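Local coordinates for pullulanase C protein (Klebsiella pneumoniae subsp. pneumoniae NTUH-K2044, PDB 5HJ1) that probably serves as the inner-membrane GspC-type component of a type II secretion system that exports pullulanase, here represented by its PDZ domain holding a fatty acid, at residues A56-G61 against T84-R89. Numbering follows the deposited sequence.
Sequences AIALNG and TLTVER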
ATOM      1  N   ALA A  56      -2.995  -2.675  -4.139  1.00 13.77           N
ATOM      2  CA  ALA A  56      -2.224  -1.415  -4.136  1.00 15.00           C
ATOM      3  C   ALA A  56      -1.286  -1.359  -5.333  1.00 15.99           C
ATOM      4  O   ALA A  56      -0.436  -2.230  -5.526  1.00 16.25           O
ATOM      5  CB  ALA A  56      -1.442  -1.229  -2.871  1.00 15.31           C
ATOM      6  N   ILE A  57      -1.461  -0.302  -6.140  1.00 16.37           N
ATOM      7  CA  ILE A  57      -0.634  -0.116  -7.331  1.00 18.86           C
ATOM      8  C   ILE A  57       0.209   1.189  -7.347  1.00 20.85           C
ATOM      9  O   ILE A  57       1.147   1.276  -8.175  1.00 22.73           O
ATOM     10  CB  ILE A  57      -1.474  -0.253  -8.642  1.00 21.82           C
ATOM     11  CG1 ILE A  57      -2.513   0.815  -8.721  1.00 23.00           C
ATOM     12  CG2 ILE A  57      -2.069  -1.653  -8.746  1.00 22.00           C
ATOM     13  CD1 ILE A  57      -3.182   0.927 -10.074  1.00 25.72           C
ATOM     14  N   ALA A  58      -0.085   2.154  -6.516  1.00 19.19           N
ATOM     15  CA  ALA A  58       0.714   3.402  -6.445  1.00 20.25           C
ATOM     16  C   ALA A  58       0.744   3.923  -5.041  1.00 17.50           C
ATOM     17  O   ALA A  58      -0.225   3.785  -4.299  1.00 17.97           O
ATOM     18  CB  ALA A  58       0.191   4.466  -7.430  1.00 21.42           C
ATOM     19  N   LEU A  59       1.830   4.613  -4.722  1.00 20.12           N
ATOM     20  CA  LEU A  59       2.010   5.255  -3.401  1.00 20.19           C
ATOM     21  C   LEU A  59       2.479   6.666  -3.734  1.00 21.22           C
ATOM     22  O   LEU A  59       3.503   6.864  -4.379  1.00 23.17           O
ATOM     23  CB  LEU A  59       3.056   4.515  -2.572  1.00 22.52           C
ATOM     24  CG  LEU A  59       3.484   5.186  -1.254  1.00 26.82           C
ATOM     25  CD1 LEU A  59       2.388   5.299  -0.240  1.00 28.59           C
ATOM     26  CD2 LEU A  59       4.644   4.391  -0.613  1.00 29.88           C
ATOM     27  N   ASN A  60       1.634   7.666  -3.355  1.00 21.57           N
ATOM     28  CA  ASN A  60       1.922   9.076  -3.701  1.00 23.89           C
ATOM     29  C   ASN A  60       2.211   9.284  -5.155  1.00 24.24           C
ATOM     30  O   ASN A  60       3.111  10.027  -5.585  1.00 26.88           O
ATOM     31  CB  ASN A  60       3.061   9.629  -2.875  1.00 24.97           C
ATOM     32  CG  ASN A  60       2.760   9.584  -1.420  1.00 27.08           C
ATOM     33  OD1 ASN A  60       1.656   9.992  -0.987  1.00 28.96           O
ATOM     34  ND2 ASN A  60       3.684   9.101  -0.641  1.00 29.92           N
ATOM     35  N   GLY A  61       1.442   8.608  -5.968  1.00 23.45           N
ATOM     36  CA  GLY A  61       1.534   8.693  -7.356  1.00 26.28           C
ATOM     37  C   GLY A  61       2.681   7.957  -8.067  1.00 26.20           C
ATOM     38  O   GLY A  61       2.808   8.032  -9.269  1.00 31.15           O
ATOM     39  N   THR A  84      -0.894   9.052   0.028  1.00 23.92           N
ATOM     40  CA  THR A  84      -2.021   8.522  -0.712  1.00 22.50           C
ATOM     41  C   THR A  84      -1.682   7.186  -1.323  1.00 22.96           C
ATOM     42  O   THR A  84      -0.601   7.024  -1.919  1.00 26.07           O
ATOM     43  CB  THR A  84      -2.370   9.457  -1.833  1.00 26.84           C
ATOM     44  OG1 THR A  84      -2.672  10.761  -1.280  1.00 30.24           O
ATOM     45  CG2 THR A  84      -3.525   8.998  -2.672  1.00 29.14           C
ATOM     46  N   LEU A  85      -2.624   6.285  -1.265  1.00 20.27           N
ATOM     47  CA  LEU A  85      -2.489   4.988  -1.880  1.00 20.36           C
ATOM     48  C   LEU A  85      -3.498   4.893  -3.022  1.00 19.33           C
ATOM     49  O   LEU A  85      -4.690   5.324  -2.870  1.00 20.45           O
ATOM     50  CB  LEU A  85      -2.862   3.911  -0.864  1.00 22.44           C
ATOM     51  CG  LEU A  85      -2.309   2.555  -0.912  1.00 27.84           C
ATOM     52  CD1 LEU A  85      -0.778   2.523  -1.047  1.00 26.11           C
ATOM     53  CD2 LEU A  85      -2.754   1.890   0.436  1.00 25.87           C
ATOM     54  N   THR A  86      -3.079   4.454  -4.199  1.00 17.71           N
ATOM     55  CA  THR A  86      -3.951   4.120  -5.290  1.00 18.32           C
ATOM     56  C   THR A  86      -4.160   2.598  -5.279  1.00 17.77           C
ATOM     57  O   THR A  86      -3.171   1.872  -5.313  1.00 17.58           O
ATOM     58  CB  THR A  86      -3.395   4.544  -6.634  1.00 21.40           C
ATOM     59  OG1 THR A  86      -3.117   5.944  -6.613  1.00 24.70           O
ATOM     60  CG2 THR A  86      -4.368   4.263  -7.737  1.00 22.78           C
ATOM     61  N   VAL A  87      -5.418   2.189  -5.225  1.00 17.16           N
ATOM     62  CA  VAL A  87      -5.760   0.774  -5.287  1.00 17.40           C
ATOM     63  C   VAL A  87      -6.631   0.473  -6.501  1.00 18.35           C
ATOM     64  O   VAL A  87      -7.334   1.373  -6.986  1.00 22.38           O
ATOM     65  CB  VAL A  87      -6.493   0.302  -3.989  1.00 16.86           C
ATOM     66  CG1 VAL A  87      -5.604   0.479  -2.765  1.00 15.96           C
ATOM     67  CG2 VAL A  87      -7.802   0.988  -3.808  1.00 18.24           C
ATOM     68  N   GLU A  88      -6.550  -0.757  -6.994  1.00 19.71           N
ATOM     69  CA  GLU A  88      -7.453  -1.241  -8.041  1.00 23.88           C
ATOM     70  C   GLU A  88      -8.434  -2.179  -7.280  1.00 23.84           C
ATOM     71  O   GLU A  88      -8.041  -3.077  -6.420  1.00 24.63           O
ATOM     72  CB  GLU A  88      -6.612  -1.971  -9.073  1.00 28.69           C
ATOM     73  CG  GLU A  88      -7.122  -1.867 -10.492  1.00 39.21           C
ATOM     74  CD  GLU A  88      -6.084  -2.397 -11.466  1.00 43.22           C
ATOM     75  OE1 GLU A  88      -5.774  -3.600 -11.372  1.00 48.68           O
ATOM     76  OE2 GLU A  88      -5.557  -1.603 -12.283  1.00 45.91           O
ATOM     77  N   ARG A  89      -9.711  -1.966  -7.540  1.00 29.17           N
ATOM     78  CA  ARG A  89     -10.764  -2.691  -6.844  1.00 31.20           C
ATOM     79  C   ARG A  89     -11.832  -3.019  -7.921  1.00 35.02           C
ATOM     80  O   ARG A  89     -12.379  -2.104  -8.507  1.00 38.55           O
ATOM     81  CB  ARG A  89     -11.254  -1.723  -5.738  1.00 27.79           C
ATOM     82  CG  ARG A  89     -12.486  -2.165  -4.977  1.00 30.78           C
ATOM     83  CD  ARG A  89     -12.876  -0.999  -4.130  1.00 27.59           C
ATOM     84  NE  ARG A  89     -11.852  -0.618  -3.158  1.00 23.70           N
ATOM     85  CZ  ARG A  89     -11.937   0.451  -2.372  1.00 21.75           C
ATOM     86  NH1 ARG A  89     -12.974   1.300  -2.483  1.00 24.06           N
ATOM     87  NH2 ARG A  89     -11.015   0.686  -1.479  1.00 18.73           N
TER
HETATM   88  O   HOH W   1      -1.016   7.161  -5.047  1.00 26.83           O
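With CG anti to the carbonyl carbon (chi1 -60°), the amide of N60 folds back beside its own backbone N, and OD1 accepts the N-H of T84 at 2.9 Å, the donor lying above the carboxamide plane. The backbone N of N60 in turn donates almost straight to T84 O (2.7 Å), so one residue grips T84 at both its N-H and its carbonyl as strand 54-59 ends. At I57, CG1 takes the crowded position between N and C (chi1 63°) and crosses T86 obliquely, 4.0 Å from its CG2. A classic beta bulge sets both I57 and A58 opposite the single residue T86: T86 O receives a nearly straight bond from I57 N (2.9 Å) and a weak one from A58 N, and T86 N returns a bond to A58 O. The bulge shifts the register by one residue within the antiparallel sheet of this PDZ domain. A58 CB rests 3.7 Å from T86 CB; beside them a water accepts from G61 N and donates to T84 O and T86 OG1, a hydroxyl also hydrogen-bonded to the D95 carboxylate. On the other face, A56 CB meets L85 CD1 at 4.2 Å, and both residues touch the bound vaccenic acid.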